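Local coordinates for protein galactonate dehydratase (Zobellia galactanivorans, PDB 5OLC) that belongs to the enolase superfamily, pairing a mandelate racemase/muconate lactonizing enzyme type N-terminal domain with an enolase-like C-terminal barrel domain, at residues I39-I44 against W306-A311; E138-G143 against W226-V231; Y260-L265 against D272-D277; L301-W306 against V316-N321; P334-D339 against G359-P364. All coordinates share one frame; numbering follows the deposited sequence.

Contact 1. Residues I39-I44 against W306-A311; sequences ICIVKI and WGTWIA
Ile-41, midway along strand 36-46, meets Thr-308 and Ile-310 at the start of helix 309-321, and these three residues bury the most surface. CD1 of Ile-41 carries much of the packing: it reaches tip to tip toward Thr-308, ending 3.4 Å from OG1 of that residue, and lies 3.6 Å from CD1 of Ile-310. The other branch of the strand residue is used as well, because Ile-41 CG2 is also 3.6 Å from Ile-310 CD1. One methyl from the helix is therefore touched by both branches of the isoleucine it crosses. Thr-308 is the N-cap of the helix. Its chi1 of 75° sets OG1 between the backbone N and the carbonyl carbon, where it accepts a capping bond from Ile-310 N (3.3 Å, 157°), and turns CG2 toward the strand, 3.7 Å from Ile-39 CD1. The hydroxyl is also hydrogen-bonded to Glu-55 of strand 51-56, the neighbour of strand 36-46 in the N-terminal sheet. No hydrogen bond links the two segments directly, so their own join between the N-terminal sheet and the C-terminal domain is made by methyl packing, while the buried threonine oxygen is satisfied by the helix start and by Glu-55.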
# COMPACT_ATOMS: atom_id res chain seq x y z
N ILE A 39 -39.60 21.43 -7.15
CA ILE A 39 -38.62 21.63 -6.08
C ILE A 39 -39.35 21.77 -4.73
O ILE A 39 -40.47 22.27 -4.71
CB ILE A 39 -37.54 22.75 -6.35
CG1 ILE A 39 -37.88 24.06 -5.70
CG2 ILE A 39 -37.18 22.97 -7.84
CD1 ILE A 39 -37.01 24.33 -4.73
N CYS A 40 -38.74 21.30 -3.65
CA CYS A 40 -39.27 21.40 -2.29
C CYS A 40 -38.50 22.50 -1.56
O CYS A 40 -37.29 22.62 -1.75
CB CYS A 40 -39.19 20.06 -1.56
SG CYS A 40 -39.70 20.13 0.17
N ILE A 41 -39.20 23.31 -0.74
CA ILE A 41 -38.70 24.46 0.04
C ILE A 41 -39.27 24.35 1.48
O ILE A 41 -40.36 23.81 1.64
CB ILE A 41 -39.26 25.74 -0.68
CG1 ILE A 41 -38.70 25.95 -2.11
CG2 ILE A 41 -39.12 26.99 0.13
CD1 ILE A 41 -37.35 26.58 -2.28
N VAL A 42 -38.58 24.87 2.51
CA VAL A 42 -39.07 24.89 3.91
C VAL A 42 -39.09 26.29 4.50
O VAL A 42 -38.23 27.10 4.18
CB VAL A 42 -38.29 24.01 4.91
CG1 VAL A 42 -39.07 22.78 5.34
CG2 VAL A 42 -36.88 23.70 4.44
N LYS A 43 -39.99 26.50 5.47
CA LYS A 43 -40.09 27.70 6.28
C LYS A 43 -40.19 27.25 7.74
O LYS A 43 -41.19 26.65 8.16
CB LYS A 43 -41.29 28.57 5.88
CG LYS A 43 -41.27 29.98 6.46
CD LYS A 43 -42.68 30.50 6.54
CE LYS A 43 -42.74 32.00 6.66
NZ LYS A 43 -44.04 32.55 6.18
N ILE A 44 -39.12 27.49 8.50
CA ILE A 44 -39.13 27.18 9.93
C ILE A 44 -39.41 28.51 10.58
O ILE A 44 -38.75 29.50 10.28
CB ILE A 44 -37.82 26.52 10.46
CG1 ILE A 44 -37.46 25.26 9.65
CG2 ILE A 44 -37.95 26.20 11.98
CD1 ILE A 44 -36.07 24.89 9.66
N TRP A 306 -28.44 24.41 -8.14
CA TRP A 306 -29.47 24.24 -9.17
C TRP A 306 -30.88 24.24 -8.57
O TRP A 306 -31.62 23.25 -8.68
CB TRP A 306 -29.19 22.97 -10.00
CG TRP A 306 -29.71 23.01 -11.42
CD1 TRP A 306 -29.25 23.80 -12.44
CD2 TRP A 306 -30.72 22.16 -11.99
NE1 TRP A 306 -29.93 23.52 -13.60
CE2 TRP A 306 -30.85 22.52 -13.35
CE3 TRP A 306 -31.56 21.16 -11.47
CZ2 TRP A 306 -31.77 21.90 -14.21
CZ3 TRP A 306 -32.47 20.54 -12.32
CH2 TRP A 306 -32.57 20.91 -13.68
N GLY A 307 -31.25 25.38 -7.98
CA GLY A 307 -32.56 25.57 -7.38
C GLY A 307 -33.07 26.99 -7.44
O GLY A 307 -32.89 27.68 -8.45
N THR A 308 -33.74 27.44 -6.36
CA THR A 308 -34.27 28.80 -6.26
C THR A 308 -33.20 29.70 -5.64
O THR A 308 -32.08 29.25 -5.43
CB THR A 308 -35.61 28.86 -5.49
OG1 THR A 308 -35.36 28.71 -4.10
CG2 THR A 308 -36.63 27.85 -5.96
N TRP A 309 -33.54 30.96 -5.32
CA TRP A 309 -32.57 31.85 -4.69
C TRP A 309 -32.31 31.47 -3.25
O TRP A 309 -31.32 31.96 -2.71
CB TRP A 309 -32.94 33.32 -4.84
CG TRP A 309 -32.93 33.80 -6.26
CD1 TRP A 309 -34.01 33.89 -7.09
CD2 TRP A 309 -31.80 34.25 -7.02
NE1 TRP A 309 -33.61 34.36 -8.33
CE2 TRP A 309 -32.26 34.58 -8.31
CE3 TRP A 309 -30.44 34.42 -6.72
CZ2 TRP A 309 -31.41 35.07 -9.31
CZ3 TRP A 309 -29.59 34.91 -7.72
CH2 TRP A 309 -30.08 35.23 -8.99
N ILE A 310 -33.15 30.59 -2.62
CA ILE A 310 -32.86 30.11 -1.26
C ILE A 310 -31.54 29.34 -1.32
O ILE A 310 -30.65 29.61 -0.52
CB ILE A 310 -33.98 29.28 -0.58
CG1 ILE A 310 -35.26 30.12 -0.40
CG2 ILE A 310 -33.50 28.78 0.78
CD1 ILE A 310 -36.48 29.36 -0.18
N ALA A 311 -31.41 28.44 -2.34
CA ALA A 311 -30.24 27.63 -2.69
C ALA A 311 -29.08 28.50 -3.15
O ALA A 311 -27.96 28.31 -2.66
CB ALA A 311 -30.59 26.67 -3.79

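Contact 2. Residues E138-G143 against W226-V231; sequences EPYATG and WFEEPV
Tyr-140 and Trp-226 both carry CG between the backbone N and the carbonyl carbon (chi1 59° and 79°), which sends their rings toward each other from CA atoms 12.2 Å apart. The rings form a T-shaped pair: the six-membered ring of Trp-226 presents its edge to the face of Tyr-140, with centroids 5.3 Å apart and planes at 86°. The indole touches with its outer carbons, CH2 lying 3.7 Å from Tyr-140 CE1 and CZ2 3.8 Å from Tyr-140 CZ. Glu-228 follows two residues later with an extended chain. Its OE1 stops 3.8 Å from Tyr-140 OH, too long for a hydrogen bond, and its other oxygen, OE2, forms a salt bridge with Lys-172. Strands 136-142 and 224-228 are not paired with each other; strands 170-174 and 198-202 lie between them in the sheet, so the side chains meet across the interior of the barrel. The chemistry is thus mainly aromatic, a buried edge-to-face pair bridging two separated strands, with a carboxylate beside it that is salt-bridged to strand 170-174.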
# COMPACT_ATOMS: atom_id res chain seq x y z
N GLU A 138 -17.50 35.97 -8.96
CA GLU A 138 -17.84 35.99 -10.39
C GLU A 138 -18.44 34.63 -10.82
O GLU A 138 -17.70 33.70 -11.12
CB GLU A 138 -16.66 36.47 -11.28
CG GLU A 138 -15.35 35.72 -11.13
CD GLU A 138 -14.34 35.98 -12.24
OE1 GLU A 138 -13.64 35.03 -12.63
OE2 GLU A 138 -14.25 37.14 -12.70
N PRO A 139 -19.78 34.48 -10.79
CA PRO A 139 -20.36 33.16 -11.11
C PRO A 139 -20.34 32.79 -12.59
O PRO A 139 -20.10 33.65 -13.44
CB PRO A 139 -21.78 33.25 -10.55
CG PRO A 139 -22.12 34.69 -10.62
CD PRO A 139 -20.83 35.46 -10.44
N TYR A 140 -20.58 31.50 -12.89
CA TYR A 140 -20.65 31.01 -14.26
C TYR A 140 -22.09 30.75 -14.68
O TYR A 140 -22.95 30.43 -13.83
CB TYR A 140 -19.73 29.80 -14.51
CG TYR A 140 -20.00 28.59 -13.64
CD1 TYR A 140 -19.38 28.43 -12.41
CD2 TYR A 140 -20.79 27.54 -14.11
CE1 TYR A 140 -19.59 27.29 -11.63
CE2 TYR A 140 -21.01 26.39 -13.34
CZ TYR A 140 -20.41 26.28 -12.09
OH TYR A 140 -20.62 25.16 -11.32
N ALA A 141 -22.37 30.93 -15.98
CA ALA A 141 -23.69 30.74 -16.55
C ALA A 141 -23.85 29.30 -17.06
O ALA A 141 -23.05 28.87 -17.90
CB ALA A 141 -23.91 31.73 -17.68
N THR A 142 -24.87 28.56 -16.57
CA THR A 142 -25.15 27.18 -17.01
C THR A 142 -26.24 27.19 -18.11
O THR A 142 -27.31 27.78 -17.91
CB THR A 142 -25.47 26.25 -15.83
OG1 THR A 142 -26.65 26.69 -15.17
CG2 THR A 142 -24.33 26.13 -14.85
N GLY A 143 -25.94 26.55 -19.26
CA GLY A 143 -26.84 26.50 -20.41
C GLY A 143 -26.86 25.21 -21.22
O GLY A 143 -26.16 25.09 -22.24
N TRP A 226 -12.74 23.03 -16.84
CA TRP A 226 -12.94 21.78 -16.09
C TRP A 226 -13.99 20.86 -16.72
O TRP A 226 -14.85 21.31 -17.47
CB TRP A 226 -13.20 21.99 -14.56
CG TRP A 226 -14.58 22.39 -14.16
CD1 TRP A 226 -15.71 21.63 -14.23
CD2 TRP A 226 -14.95 23.59 -13.48
NE1 TRP A 226 -16.77 22.32 -13.71
CE2 TRP A 226 -16.34 23.53 -13.25
CE3 TRP A 226 -14.26 24.76 -13.11
CZ2 TRP A 226 -17.05 24.58 -12.65
CZ3 TRP A 226 -14.95 25.79 -12.50
CH2 TRP A 226 -16.33 25.69 -12.26
N PHE A 227 -13.92 19.55 -16.37
CA PHE A 227 -14.84 18.52 -16.80
C PHE A 227 -15.62 18.05 -15.56
O PHE A 227 -15.06 17.41 -14.67
CB PHE A 227 -14.11 17.38 -17.52
CG PHE A 227 -14.95 16.37 -18.29
CD1 PHE A 227 -16.34 16.48 -18.33
CD2 PHE A 227 -14.35 15.31 -18.96
CE1 PHE A 227 -17.11 15.55 -19.03
CE2 PHE A 227 -15.12 14.38 -19.66
CZ PHE A 227 -16.49 14.50 -19.68
N GLU A 228 -16.92 18.42 -15.52
CA GLU A 228 -17.86 18.12 -14.45
C GLU A 228 -18.53 16.77 -14.64
O GLU A 228 -18.96 16.44 -15.75
CB GLU A 228 -18.91 19.24 -14.30
CG GLU A 228 -19.47 19.35 -12.89
CD GLU A 228 -20.49 20.45 -12.68
OE1 GLU A 228 -20.10 21.64 -12.76
OE2 GLU A 228 -21.66 20.13 -12.39
N GLU A 229 -18.59 15.99 -13.54
CA GLU A 229 -19.16 14.64 -13.46
C GLU A 229 -18.85 13.78 -14.74
O GLU A 229 -19.78 13.37 -15.44
CB GLU A 229 -20.66 14.71 -13.11
CG GLU A 229 -20.95 15.18 -11.69
CD GLU A 229 -20.94 14.11 -10.61
OE1 GLU A 229 -21.83 13.23 -10.63
OE2 GLU A 229 -20.09 14.20 -9.70
N PRO A 230 -17.55 13.56 -15.10
CA PRO A 230 -17.23 12.83 -16.34
C PRO A 230 -17.67 11.37 -16.42
O PRO A 230 -18.02 10.90 -17.50
CB PRO A 230 -15.71 12.96 -16.44
CG PRO A 230 -15.27 13.14 -15.03
CD PRO A 230 -16.31 14.00 -14.43
N VAL A 231 -17.60 10.64 -15.30
CA VAL A 231 -18.02 9.24 -15.20
C VAL A 231 -18.97 9.07 -14.01
O VAL A 231 -19.30 10.06 -13.34
CB VAL A 231 -16.84 8.22 -15.17
CG1 VAL A 231 -16.00 8.28 -16.45
CG2 VAL A 231 -15.97 8.37 -13.92

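Contact 3. Residues Y260-L265 against D272-D277; sequences YGFKRL and DIAQPD
The ring of Phe-262 meets Ala-274 and Pro-276 obliquely, neither group lying squarely over a face nor in line with an edge. CE1 on one flank of the ring is 3.8 Å from Ala-274 CB, whereas CE2 on the other is 3.5 Å from Pro-276 CB. CZ, at the outer end, comes 3.7 Å from Pro-276 CG, so the aromatic ring spans from the alanine methyl to the pyrrolidine ring, whose line it crosses at a slant. The backbone between them is farther off, Gln-275 C being 4.4 Å from Phe-262 CZ. The phenylalanine has the largest buried surface here and alone supplies the close contacts from helix 258-267. Ile-290 of helix 283-296 packs against both Phe-262 and Pro-276, covering the contact from the next helix. Within the beta-alpha-beta unit of strand 250-252, helix 258-267 and strand 273-274, this is packing of the helix on the second strand and the loop that follows it. With no hydrogen bond between the segments, they are held together here by apolar packing, a single aromatic ring set obliquely against an alanine methyl and a proline.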
# COMPACT_ATOMS: atom_id res chain seq x y z
N TYR A 260 -18.06 12.25 5.49
CA TYR A 260 -17.58 10.89 5.29
C TYR A 260 -17.49 10.52 3.83
O TYR A 260 -16.54 9.84 3.43
CB TYR A 260 -18.44 9.90 6.06
CG TYR A 260 -18.65 10.28 7.51
CD1 TYR A 260 -17.70 9.96 8.47
CD2 TYR A 260 -19.82 10.91 7.92
CE1 TYR A 260 -17.91 10.26 9.82
CE2 TYR A 260 -20.03 11.23 9.26
CZ TYR A 260 -19.07 10.91 10.21
OH TYR A 260 -19.24 11.23 11.53
N GLY A 261 -18.46 10.99 3.07
CA GLY A 261 -18.53 10.77 1.63
C GLY A 261 -17.42 11.52 0.92
O GLY A 261 -16.73 10.96 0.07
N PHE A 262 -17.21 12.78 1.32
CA PHE A 262 -16.16 13.60 0.74
C PHE A 262 -14.76 13.20 1.17
O PHE A 262 -13.84 13.39 0.38
CB PHE A 262 -16.42 15.07 0.97
CG PHE A 262 -17.19 15.63 -0.20
CD1 PHE A 262 -16.56 15.89 -1.41
CD2 PHE A 262 -18.56 15.81 -0.11
CE1 PHE A 262 -17.27 16.38 -2.50
CE2 PHE A 262 -19.28 16.30 -1.20
CZ PHE A 262 -18.63 16.59 -2.39
N LYS A 263 -14.59 12.58 2.35
CA LYS A 263 -13.29 12.07 2.80
C LYS A 263 -12.88 10.92 1.89
O LYS A 263 -11.74 10.89 1.42
CB LYS A 263 -13.38 11.64 4.29
CG LYS A 263 -12.63 10.40 4.77
CD LYS A 263 -11.16 10.63 5.03
CE LYS A 263 -10.59 9.65 6.03
NZ LYS A 263 -10.56 8.21 5.60
N ARG A 264 -13.83 10.00 1.57
CA ARG A 264 -13.62 8.85 0.69
C ARG A 264 -13.32 9.31 -0.74
O ARG A 264 -12.44 8.72 -1.37
CB ARG A 264 -14.75 7.81 0.81
CG ARG A 264 -15.79 7.69 -0.33
CD ARG A 264 -16.73 6.49 -0.15
NE ARG A 264 -17.74 6.65 0.92
CZ ARG A 264 -17.63 6.21 2.18
NH1 ARG A 264 -18.62 6.41 3.05
NH2 ARG A 264 -16.53 5.58 2.59
N LEU A 265 -13.96 10.40 -1.22
CA LEU A 265 -13.68 10.92 -2.55
C LEU A 265 -12.24 11.48 -2.63
O LEU A 265 -11.51 11.19 -3.58
CB LEU A 265 -14.71 12.01 -2.94
CG LEU A 265 -14.53 12.68 -4.33
CD1 LEU A 265 -15.10 11.84 -5.42
CD2 LEU A 265 -15.16 14.03 -4.35
N ASP A 272 -10.03 17.50 -8.90
CA ASP A 272 -9.25 18.72 -8.82
C ASP A 272 -10.14 19.74 -8.09
O ASP A 272 -9.63 20.56 -7.31
CB ASP A 272 -8.92 19.23 -10.24
CG ASP A 272 -7.77 18.51 -10.90
OD1 ASP A 272 -6.61 18.67 -10.43
OD2 ASP A 272 -8.00 17.81 -11.89
N ILE A 273 -11.48 19.68 -8.33
CA ILE A 273 -12.53 20.55 -7.75
C ILE A 273 -13.64 19.69 -7.17
O ILE A 273 -14.22 18.87 -7.89
CB ILE A 273 -13.15 21.52 -8.81
CG1 ILE A 273 -12.10 22.35 -9.56
CG2 ILE A 273 -14.20 22.41 -8.18
CD1 ILE A 273 -12.07 22.07 -10.98
N ALA A 274 -13.99 19.92 -5.89
CA ALA A 274 -15.09 19.20 -5.22
C ALA A 274 -16.35 20.06 -5.32
O ALA A 274 -16.29 21.26 -5.02
CB ALA A 274 -14.74 18.95 -3.77
N GLN A 275 -17.47 19.48 -5.77
CA GLN A 275 -18.70 20.24 -5.97
C GLN A 275 -19.87 19.76 -5.10
O GLN A 275 -20.84 19.25 -5.66
CB GLN A 275 -19.08 20.30 -7.48
CG GLN A 275 -18.01 20.96 -8.34
CD GLN A 275 -18.51 21.59 -9.62
OE1 GLN A 275 -17.91 21.41 -10.69
NE2 GLN A 275 -19.53 22.43 -9.54
N PRO A 276 -19.84 19.95 -3.76
CA PRO A 276 -21.02 19.54 -2.96
C PRO A 276 -22.18 20.52 -3.13
O PRO A 276 -21.96 21.73 -3.26
CB PRO A 276 -20.51 19.56 -1.50
CG PRO A 276 -19.15 20.14 -1.54
CD PRO A 276 -18.81 20.59 -2.92
N ASP A 277 -23.42 20.01 -3.15
CA ASP A 277 -24.59 20.88 -3.22
C ASP A 277 -25.04 21.08 -1.77
O ASP A 277 -25.27 20.10 -1.06
CB ASP A 277 -25.71 20.28 -4.08
CG ASP A 277 -26.84 21.25 -4.41
OD1 ASP A 277 -27.56 21.68 -3.46
OD2 ASP A 277 -27.04 21.55 -5.61

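Contact 4. Residues L301-W306 against V316-N321; sequences LVPHTW and VHLVAN
Leu-318 is the first residue along 316-321 to touch the other segment, its CD2 approaching Leu-301 CD2 at 4.3 Å and Pro-303 CG at 4.4 Å. With CG anti to the backbone N (chi1 -168°), the branched end is carried out to meet both Leu-301 and Pro-303. Val-319 comes next and makes the tightest approach: CG1 is 3.8 Å from Pro-303 CD and 4.0 Å from Pro-303 CG. The valine crosses the proline at about a right angle, touching the ring with one methyl. Pro-303 therefore serves two consecutive helix residues, with CG shared between them and CD facing the valine, and it has the largest buried surface of the contact. The backbone bond from Ala-320 N to Val-316 O, 3.1 Å long, belongs to the helix that holds Leu-318 and Val-319 in place. All contacts between the segments are apolar. Helix 309-321 follows directly on the loop it packs against, so the chain turns back on itself. Helix 283-296 lies alongside: its Leu-284 and Val-287 touch Leu-318, and its Ala-294 touches Leu-301. On another side Val-319 rests on Ile-137 of strand 136-142, so this part of the helix sits between a neighbouring helix and the barrel strands.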
# COMPACT_ATOMS: atom_id res chain seq x y z
N LEU A 301 -12.93 23.92 -3.87
CA LEU A 301 -14.37 23.75 -3.65
C LEU A 301 -15.15 24.80 -4.39
O LEU A 301 -14.96 26.00 -4.16
CB LEU A 301 -14.74 23.81 -2.16
CG LEU A 301 -15.95 22.99 -1.75
CD1 LEU A 301 -15.79 22.49 -0.32
CD2 LEU A 301 -17.24 23.77 -1.92
N VAL A 302 -16.03 24.36 -5.29
CA VAL A 302 -16.95 25.21 -6.03
C VAL A 302 -18.25 24.47 -5.77
O VAL A 302 -18.33 23.33 -6.21
CB VAL A 302 -16.65 25.35 -7.55
CG1 VAL A 302 -17.71 26.22 -8.24
CG2 VAL A 302 -15.24 25.89 -7.80
N PRO A 303 -19.21 25.00 -5.00
CA PRO A 303 -20.42 24.21 -4.74
C PRO A 303 -21.33 24.03 -5.96
O PRO A 303 -21.22 24.77 -6.95
CB PRO A 303 -21.09 24.95 -3.59
CG PRO A 303 -20.66 26.34 -3.74
CD PRO A 303 -19.29 26.32 -4.34
N HIS A 304 -22.19 23.02 -5.90
CA HIS A 304 -23.17 22.77 -6.95
C HIS A 304 -24.44 23.52 -6.52
O HIS A 304 -24.82 23.45 -5.34
CB HIS A 304 -23.43 21.26 -7.10
CG HIS A 304 -24.44 20.91 -8.15
ND1 HIS A 304 -25.73 20.48 -7.82
CD2 HIS A 304 -24.33 20.94 -9.50
CE1 HIS A 304 -26.35 20.28 -8.97
NE2 HIS A 304 -25.55 20.54 -10.01
N THR A 305 -25.05 24.30 -7.45
CA THR A 305 -26.28 25.07 -7.19
C THR A 305 -27.24 24.99 -8.37
O THR A 305 -26.91 25.44 -9.47
CB THR A 305 -26.05 26.52 -6.72
OG1 THR A 305 -24.67 26.89 -6.78
CG2 THR A 305 -26.61 26.78 -5.34
N TRP A 306 -28.44 24.41 -8.14
CA TRP A 306 -29.47 24.24 -9.17
C TRP A 306 -30.88 24.24 -8.57
O TRP A 306 -31.62 23.25 -8.68
CB TRP A 306 -29.19 22.97 -10.00
CG TRP A 306 -29.71 23.01 -11.42
CD1 TRP A 306 -29.25 23.80 -12.44
CD2 TRP A 306 -30.72 22.16 -11.99
NE1 TRP A 306 -29.93 23.52 -13.60
CE2 TRP A 306 -30.85 22.52 -13.35
CE3 TRP A 306 -31.56 21.16 -11.47
CZ2 TRP A 306 -31.77 21.90 -14.21
CZ3 TRP A 306 -32.47 20.54 -12.32
CH2 TRP A 306 -32.57 20.91 -13.68
N VAL A 316 -23.91 31.79 -2.21
CA VAL A 316 -23.34 33.15 -2.16
C VAL A 316 -22.59 33.31 -0.83
O VAL A 316 -21.42 33.68 -0.82
CB VAL A 316 -24.38 34.30 -2.31
CG1 VAL A 316 -23.68 35.64 -2.41
CG2 VAL A 316 -25.30 34.09 -3.50
N HIS A 317 -23.27 32.97 0.27
CA HIS A 317 -22.72 33.06 1.61
C HIS A 317 -21.63 32.04 1.87
O HIS A 317 -20.70 32.35 2.61
CB HIS A 317 -23.83 33.03 2.65
CG HIS A 317 -24.60 34.31 2.65
ND1 HIS A 317 -24.30 35.33 3.54
CD2 HIS A 317 -25.55 34.76 1.79
CE1 HIS A 317 -25.12 36.34 3.23
NE2 HIS A 317 -25.88 36.04 2.18
N LEU A 318 -21.67 30.86 1.22
CA LEU A 318 -20.60 29.88 1.43
C LEU A 318 -19.31 30.26 0.69
O LEU A 318 -18.26 30.28 1.34
CB LEU A 318 -21.01 28.44 1.13
CG LEU A 318 -19.99 27.41 1.62
CD1 LEU A 318 -20.54 26.54 2.74
CD2 LEU A 318 -19.42 26.62 0.46
N VAL A 319 -19.37 30.60 -0.63
CA VAL A 319 -18.16 30.98 -1.37
C VAL A 319 -17.57 32.32 -0.80
O VAL A 319 -16.35 32.51 -0.85
CB VAL A 319 -18.23 30.96 -2.93
CG1 VAL A 319 -19.36 30.06 -3.45
CG2 VAL A 319 -18.28 32.34 -3.55
N ALA A 320 -18.42 33.17 -0.19
CA ALA A 320 -17.94 34.39 0.45
C ALA A 320 -16.98 33.99 1.59
O ALA A 320 -15.87 34.51 1.62
CB ALA A 320 -19.11 35.21 0.99
N ASN A 321 -17.37 33.01 2.43
CA ASN A 321 -16.61 32.49 3.57
C ASN A 321 -15.48 31.54 3.17
O ASN A 321 -14.58 31.27 3.98
CB ASN A 321 -17.56 31.80 4.54
CG ASN A 321 -16.95 31.51 5.88
OD1 ASN A 321 -16.99 32.34 6.80
ND2 ASN A 321 -16.37 30.34 6.01

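Contact 5. Residues P334-D339 against G359-P364; sequences PTMELD and GHLEVP
Met-336 is in an extended conformation (phi -153°, psi 163°) and lies opposite Leu-361, their CA atoms 9.8 Å apart, too far for backbone pairing, so only side chains bridge the two segments. The methionine does so with its terminal methyl: CE lies 3.7 Å from Leu-361 CD1 and 4.0 Å from Leu-361 CD2, thus touching both branches of the leucine. Its chi1 of 75° puts CG between the backbone N and the carbonyl carbon, and an extended chain beyond CG carries CE across to Leu-361, the two side chains crossing at about a right angle. Leu-338, two residues on, adds a looser touch, with CD1 4.4 Å from Leu-361 CD1. That one leucine methyl is consequently shared by both partners. Val-316 of helix 309-321 packs on Met-336 and Leu-361, and Leu-356 of strand 350-357 on the two leucines, closing a hydrophobic cluster. Strands 337-339 and 360-362 each pair with strand 136-142, the first in parallel and the second antiparallel. Strand 337-339 thereby takes its place as the last parallel strand of the C-terminal barrel, consistent with the modified TIM barrel of the enolase superfamily, and strand 360-362 attaches a C-terminal antiparallel extension to it.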
# COMPACT_ATOMS: atom_id res chain seq x y z
N PRO A 334 -13.52 34.24 -6.67
CA PRO A 334 -14.12 32.90 -6.75
C PRO A 334 -15.33 32.83 -7.68
O PRO A 334 -15.87 33.87 -8.02
CB PRO A 334 -14.53 32.62 -5.31
CG PRO A 334 -14.85 33.95 -4.77
CD PRO A 334 -13.87 34.89 -5.39
N THR A 335 -15.76 31.59 -8.06
CA THR A 335 -16.95 31.34 -8.89
C THR A 335 -17.95 30.44 -8.13
O THR A 335 -17.59 29.80 -7.13
CB THR A 335 -16.65 30.69 -10.26
OG1 THR A 335 -16.22 29.34 -10.10
CG2 THR A 335 -15.66 31.49 -11.10
N MET A 336 -19.20 30.40 -8.62
CA MET A 336 -20.29 29.56 -8.11
C MET A 336 -21.28 29.26 -9.23
O MET A 336 -21.27 29.95 -10.25
CB MET A 336 -20.98 30.21 -6.90
CG MET A 336 -21.88 31.36 -7.26
SD MET A 336 -22.85 31.90 -5.86
CE MET A 336 -23.89 32.99 -6.65
N GLU A 337 -22.13 28.24 -9.04
CA GLU A 337 -23.10 27.86 -10.07
C GLU A 337 -24.32 28.77 -10.10
O GLU A 337 -25.15 28.75 -9.19
CB GLU A 337 -23.51 26.37 -9.97
CG GLU A 337 -24.19 25.84 -11.22
CD GLU A 337 -24.28 24.34 -11.38
OE1 GLU A 337 -23.36 23.62 -10.93
OE2 GLU A 337 -25.24 23.88 -12.05
N LEU A 338 -24.44 29.55 -11.19
CA LEU A 338 -25.58 30.43 -11.40
C LEU A 338 -26.43 29.92 -12.57
O LEU A 338 -26.10 30.20 -13.73
CB LEU A 338 -25.12 31.88 -11.61
CG LEU A 338 -26.18 32.98 -11.47
CD1 LEU A 338 -26.58 33.19 -10.00
CD2 LEU A 338 -25.67 34.27 -12.03
N ASP A 339 -27.50 29.15 -12.25
CA ASP A 339 -28.44 28.59 -13.24
C ASP A 339 -29.11 29.71 -14.03
O ASP A 339 -29.81 30.54 -13.45
CB ASP A 339 -29.50 27.70 -12.55
CG ASP A 339 -30.51 27.04 -13.49
OD1 ASP A 339 -30.11 26.64 -14.61
OD2 ASP A 339 -31.69 26.89 -13.09
N GLY A 359 -20.85 40.38 -14.98
CA GLY A 359 -20.26 39.13 -14.51
C GLY A 359 -19.95 39.03 -13.03
O GLY A 359 -19.68 37.93 -12.54
N HIS A 360 -19.98 40.16 -12.30
CA HIS A 360 -19.66 40.18 -10.88
C HIS A 360 -20.90 40.26 -10.01
O HIS A 360 -21.77 41.11 -10.23
CB HIS A 360 -18.65 41.28 -10.51
CG HIS A 360 -17.32 41.19 -11.22
ND1 HIS A 360 -16.73 39.97 -11.51
CD2 HIS A 360 -16.50 42.19 -11.64
CE1 HIS A 360 -15.58 40.26 -12.11
NE2 HIS A 360 -15.40 41.58 -12.21
N LEU A 361 -20.96 39.37 -9.01
CA LEU A 361 -22.01 39.22 -8.01
C LEU A 361 -21.47 39.80 -6.72
O LEU A 361 -20.28 39.68 -6.45
CB LEU A 361 -22.33 37.73 -7.82
CG LEU A 361 -23.66 37.40 -7.19
CD1 LEU A 361 -24.39 36.39 -8.01
CD2 LEU A 361 -23.48 36.90 -5.80
N GLU A 362 -22.33 40.47 -5.94
CA GLU A 362 -21.93 41.12 -4.70
C GLU A 362 -22.66 40.53 -3.52
O GLU A 362 -23.90 40.55 -3.47
CB GLU A 362 -22.20 42.63 -4.81
CG GLU A 362 -21.57 43.50 -3.74
CD GLU A 362 -21.88 44.97 -3.96
OE1 GLU A 362 -21.48 45.53 -5.02
OE2 GLU A 362 -22.61 45.55 -3.12
N VAL A 363 -21.89 40.00 -2.57
CA VAL A 363 -22.38 39.35 -1.36
C VAL A 363 -23.24 40.34 -0.56
O VAL A 363 -22.79 41.47 -0.35
CB VAL A 363 -21.22 38.75 -0.50
CG1 VAL A 363 -21.73 37.99 0.73
CG2 VAL A 363 -20.32 37.85 -1.35
N PRO A 364 -24.49 39.97 -0.17
CA PRO A 364 -25.31 40.91 0.61
C PRO A 364 -24.91 40.99 2.10
O PRO A 364 -24.32 40.05 2.65
CB PRO A 364 -26.74 40.37 0.42
CG PRO A 364 -26.55 38.91 0.27
CD PRO A 364 -25.19 38.69 -0.37

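All five contacts are mostly buried and none is bridged by a hydrogen bond, but their places differ. Contact 1 joins the N-terminal sheet to the C-terminal domain; the other four lie within the barrel region. Contacts 1 and 4 share Trp-306 and use opposite ends of helix 309-321, with a capped polar start in one and purely apolar packing near the other end. Contacts 3 and 4 both pack a helix on barrel chain, one through an aromatic ring, the other through aliphatic groups. Contacts 2 and 5 meet at strand 136-142: contact 2 faces the barrel interior, where aromatic and charged groups mix, while contact 5 is wholly hydrophobic.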